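Interleukin 22 (Danio rerio, PDB 4O6K) probably acts as a secreted cytokine of the interleukin-10 family, signalling by binding cell-surface receptors in zebrafish immune defence. Local coordinates at residues 53-58 and 81-86. Residues are numbered along the deposited sequence; the frame is centred on the assembly and turned at random.
Sequences RILKYY and EGLHRV
Leu55 and Leu83 meet with no ring between them, and Tyr58, one turn along from Leu55, has its ring beside the contact rather than in it: Tyr58 CB is 5.6 Å from Leu83 CD1, and the ring makes no contact with residues 81-86. The carbonyl oxygen of Ile54 lies at the edge of the Tyr58 ring, in its plane; Phe107 meets the ring with its plane tilted by only about 15°, and the Tyr58 hydroxyl is hydrogen-bonded to the carbonyl of Ala126. The contact itself is aliphatic. The first torsion of Leu55 (chi1 180°) turns its CG away from the backbone N, and the forked end reaches across to helix 76-93 and divides its work. CD1 touches CD1 of Leu83 at 3.7 Å, methyl against methyl, and also lies 4.0 Å from Leu83 CB. CD2 rests 3.6 Å from the Leu83 carbonyl oxygen and meets Val86 CG1 at 3.9 Å. Leu55 thus crosses both Leu83 and Val86 at about a right angle, CD1 lying against the Leu83 side chain while CD2 is shared between the Leu83 carbonyl oxygen and Val86. An alanine in place of Leu55 would remove both methyls and would probably leave Leu83 CD1 and Val86 CG1 without their partners, opening a gap between the helices. Leu137 and Tyr134 of helix 130-140 close over Leu55 and Leu83 respectively, so the contact belongs to the buried core of the cytokine's helical bundle. The two segments run in roughly opposite directions, and the Cys49-Cys94 disulfide covalently ties the start of helix 47-62 to the residue just after helix 76-93. With neither hydrogen bonds nor salt bridges crossing between the segments, their association here rests on van der Waals packing and the hydrophobic effect.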
ATOM      1  N   ARG A  53      -4.896   2.603  -6.371  1.00 13.88           N
ATOM      2  CA  ARG A  53      -4.754   4.049  -6.369  1.00 15.73           C
ATOM      3  C   ARG A  53      -4.084   4.479  -5.068  1.00 18.53           C
ATOM      4  O   ARG A  53      -3.299   5.429  -5.039  1.00 15.47           O
ATOM      5  CB  ARG A  53      -6.113   4.729  -6.530  1.00 21.29           C
ATOM      6  CG  ARG A  53      -6.014   6.136  -7.075  1.00 25.57           C
ATOM      7  CD  ARG A  53      -5.508   6.033  -8.508  1.00 31.73           C
ATOM      8  NE  ARG A  53      -4.991   7.280  -9.054  1.00 43.58           N
ATOM      9  CZ  ARG A  53      -5.006   7.574 -10.350  1.00 39.05           C
ATOM     10  NH1 ARG A  53      -5.509   6.705 -11.218  1.00 36.25           N
ATOM     11  NH2 ARG A  53      -4.515   8.728 -10.782  1.00 44.32           N
ATOM     12  N   ILE A  54      -4.418   3.776  -3.991  1.00 14.48           N
ATOM     13  CA  ILE A  54      -3.777   3.978  -2.697  1.00 15.98           C
ATOM     14  C   ILE A  54      -2.308   3.563  -2.766  1.00 15.18           C
ATOM     15  O   ILE A  54      -1.438   4.205  -2.173  1.00 14.24           O
ATOM     16  CB  ILE A  54      -4.496   3.182  -1.585  1.00 16.87           C
ATOM     17  CG1 ILE A  54      -5.918   3.714  -1.384  1.00 13.95           C
ATOM     18  CG2 ILE A  54      -3.720   3.246  -0.279  1.00 17.14           C
ATOM     19  CD1 ILE A  54      -6.733   2.922  -0.379  1.00 18.35           C
ATOM     20  N   LEU A  55      -2.040   2.495  -3.513  1.00 14.87           N
ATOM     21  CA  LEU A  55      -0.678   2.015  -3.726  1.00 14.99           C
ATOM     22  C   LEU A  55       0.149   3.093  -4.416  1.00 14.34           C
ATOM     23  O   LEU A  55       1.318   3.302  -4.088  1.00 12.89           O
ATOM     24  CB  LEU A  55      -0.675   0.728  -4.551  1.00 10.15           C
ATOM     25  CG  LEU A  55       0.708   0.140  -4.835  1.00 16.19           C
ATOM     26  CD1 LEU A  55       1.434  -0.166  -3.533  1.00 15.67           C
ATOM     27  CD2 LEU A  55       0.599  -1.106  -5.699  1.00 14.43           C
ATOM     28  N   LYS A  56      -0.475   3.764  -5.382  1.00 16.96           N
ATOM     29  CA  LYS A  56       0.145   4.875  -6.098  1.00 16.25           C
ATOM     30  C   LYS A  56       0.607   5.959  -5.141  1.00 18.08           C
ATOM     31  O   LYS A  56       1.730   6.458  -5.235  1.00 14.39           O
ATOM     32  CB  LYS A  56      -0.845   5.482  -7.093  1.00 18.52           C
ATOM     33  CG  LYS A  56      -0.310   6.668  -7.880  1.00 25.68           C
ATOM     34  CD  LYS A  56      -1.267   7.017  -9.010  1.00 26.29           C
ATOM     35  CE  LYS A  56      -0.762   8.199  -9.819  1.00 37.47           C
ATOM     36  NZ  LYS A  56       0.603   7.923 -10.349  1.00 41.28           N
ATOM     37  N   TYR A  57      -0.276   6.310  -4.212  1.00 14.16           N
ATOM     38  CA  TYR A  57       0.016   7.312  -3.197  1.00 17.92           C
ATOM     39  C   TYR A  57       1.145   6.851  -2.283  1.00 19.65           C
ATOM     40  O   TYR A  57       1.985   7.650  -1.867  1.00 19.52           O
ATOM     41  CB  TYR A  57      -1.238   7.628  -2.382  1.00 21.90           C
ATOM     42  CG  TYR A  57      -1.154   8.930  -1.620  1.00 22.24           C
ATOM     43  CD1 TYR A  57      -1.497  10.132  -2.225  1.00 24.23           C
ATOM     44  CD2 TYR A  57      -0.729   8.960  -0.299  1.00 21.05           C
ATOM     45  CE1 TYR A  57      -1.422  11.328  -1.537  1.00 25.73           C
ATOM     46  CE2 TYR A  57      -0.650  10.151   0.399  1.00 20.73           C
ATOM     47  CZ  TYR A  57      -0.998  11.333  -0.224  1.00 27.06           C
ATOM     48  OH  TYR A  57      -0.922  12.523   0.463  1.00 30.84           O
ATOM     49  N   TYR A  58       1.150   5.557  -1.969  1.00 15.41           N
ATOM     50  CA  TYR A  58       2.203   4.953  -1.158  1.00 15.97           C
ATOM     51  C   TYR A  58       3.577   5.114  -1.797  1.00 16.39           C
ATOM     52  O   TYR A  58       4.545   5.475  -1.128  1.00 15.48           O
ATOM     53  CB  TYR A  58       1.914   3.468  -0.928  1.00 14.09           C
ATOM     54  CG  TYR A  58       1.418   3.135   0.460  1.00 15.43           C
ATOM     55  CD1 TYR A  58       0.101   3.380   0.828  1.00 18.96           C
ATOM     56  CD2 TYR A  58       2.267   2.570   1.403  1.00 16.71           C
ATOM     57  CE1 TYR A  58      -0.354   3.072   2.097  1.00 18.84           C
ATOM     58  CE2 TYR A  58       1.822   2.261   2.672  1.00 15.68           C
ATOM     59  CZ  TYR A  58       0.512   2.514   3.016  1.00 17.51           C
ATOM     60  OH  TYR A  58       0.067   2.207   4.280  1.00 15.79           O
ATOM     61  N   GLU A  81      10.273   0.037  -5.677  1.00 17.19           N
ATOM     62  CA  GLU A  81      10.436  -0.242  -7.100  1.00 20.51           C
ATOM     63  C   GLU A  81       9.542  -1.400  -7.528  1.00 23.35           C
ATOM     64  O   GLU A  81       8.939  -1.366  -8.601  1.00 24.30           O
ATOM     65  CB  GLU A  81      11.900  -0.543  -7.429  1.00 23.72           C
ATOM     66  CG  GLU A  81      12.811   0.670  -7.324  1.00 23.69           C
ATOM     67  CD  GLU A  81      14.272   0.328  -7.532  1.00 32.92           C
ATOM     68  OE1 GLU A  81      14.557  -0.706  -8.174  1.00 36.35           O
ATOM     69  OE2 GLU A  81      15.136   1.095  -7.058  1.00 39.55           O
ATOM     70  N   GLY A  82       9.467  -2.425  -6.686  1.00 21.42           N
ATOM     71  CA  GLY A  82       8.577  -3.546  -6.926  1.00 23.87           C
ATOM     72  C   GLY A  82       7.121  -3.120  -6.903  1.00 18.92           C
ATOM     73  O   GLY A  82       6.336  -3.521  -7.761  1.00 19.82           O
ATOM     74  N   LEU A  83       6.763  -2.304  -5.916  1.00 18.53           N
ATOM     75  CA  LEU A  83       5.396  -1.814  -5.778  1.00 17.24           C
ATOM     76  C   LEU A  83       5.007  -0.886  -6.924  1.00 18.40           C
ATOM     77  O   LEU A  83       3.849  -0.857  -7.338  1.00 14.39           O
ATOM     78  CB  LEU A  83       5.208  -1.100  -4.437  1.00 16.71           C
ATOM     79  CG  LEU A  83       5.318  -1.965  -3.180  1.00 21.81           C
ATOM     80  CD1 LEU A  83       4.589  -1.321  -2.019  1.00 20.87           C
ATOM     81  CD2 LEU A  83       4.767  -3.353  -3.443  1.00 19.87           C
ATOM     82  N   HIS A  84       5.970  -0.118  -7.423  1.00 19.08           N
ATOM     83  CA  HIS A  84       5.726   0.743  -8.575  1.00 16.33           C
ATOM     84  C   HIS A  84       5.353  -0.078  -9.805  1.00 23.48           C
ATOM     85  O   HIS A  84       4.428   0.273 -10.537  1.00 17.54           O
ATOM     86  CB  HIS A  84       6.949   1.608  -8.880  1.00 22.06           C
ATOM     87  CG  HIS A  84       6.798   2.446 -10.111  1.00 25.15           C
ATOM     88  ND1 HIS A  84       5.814   3.402 -10.245  1.00 20.77           N
ATOM     89  CD2 HIS A  84       7.501   2.465 -11.269  1.00 26.04           C
ATOM     90  CE1 HIS A  84       5.920   3.977 -11.430  1.00 23.57           C
ATOM     91  NE2 HIS A  84       6.934   3.427 -12.072  1.00 27.96           N
ATOM     92  N   ARG A  85       6.081  -1.170 -10.024  1.00 17.56           N
ATOM     93  CA  ARG A  85       5.807  -2.070 -11.139  1.00 20.11           C
ATOM     94  C   ARG A  85       4.395  -2.641 -11.052  1.00 20.09           C
ATOM     95  O   ARG A  85       3.684  -2.713 -12.053  1.00 23.12           O
ATOM     96  CB  ARG A  85       6.836  -3.201 -11.181  1.00 24.77           C
ATOM     97  CG  ARG A  85       8.245  -2.739 -11.521  1.00 25.03           C
ATOM     98  CD  ARG A  85       9.191  -3.915 -11.698  1.00 27.81           C
ATOM     99  NE  ARG A  85      10.559  -3.479 -11.961  1.00 29.52           N
ATOM    100  CZ  ARG A  85      11.511  -3.409 -11.036  1.00 29.66           C
ATOM    101  NH1 ARG A  85      11.250  -3.753  -9.782  1.00 25.85           N
ATOM    102  NH2 ARG A  85      12.728  -2.998 -11.367  1.00 37.64           N
ATOM    103  N   VAL A  86       4.000  -3.050  -9.850  1.00 20.08           N
ATOM    104  CA  VAL A  86       2.650  -3.545  -9.607  1.00 18.65           C
ATOM    105  C   VAL A  86       1.605  -2.478  -9.928  1.00 17.57           C
ATOM    106  O   VAL A  86       0.645  -2.734 -10.656  1.00 21.81           O
ATOM    107  CB  VAL A  86       2.472  -4.002  -8.146  1.00 17.13           C
ATOM    108  CG1 VAL A  86       1.017  -4.351  -7.865  1.00 15.91           C
ATOM    109  CG2 VAL A  86       3.382  -5.186  -7.845  1.00 17.96           C
TER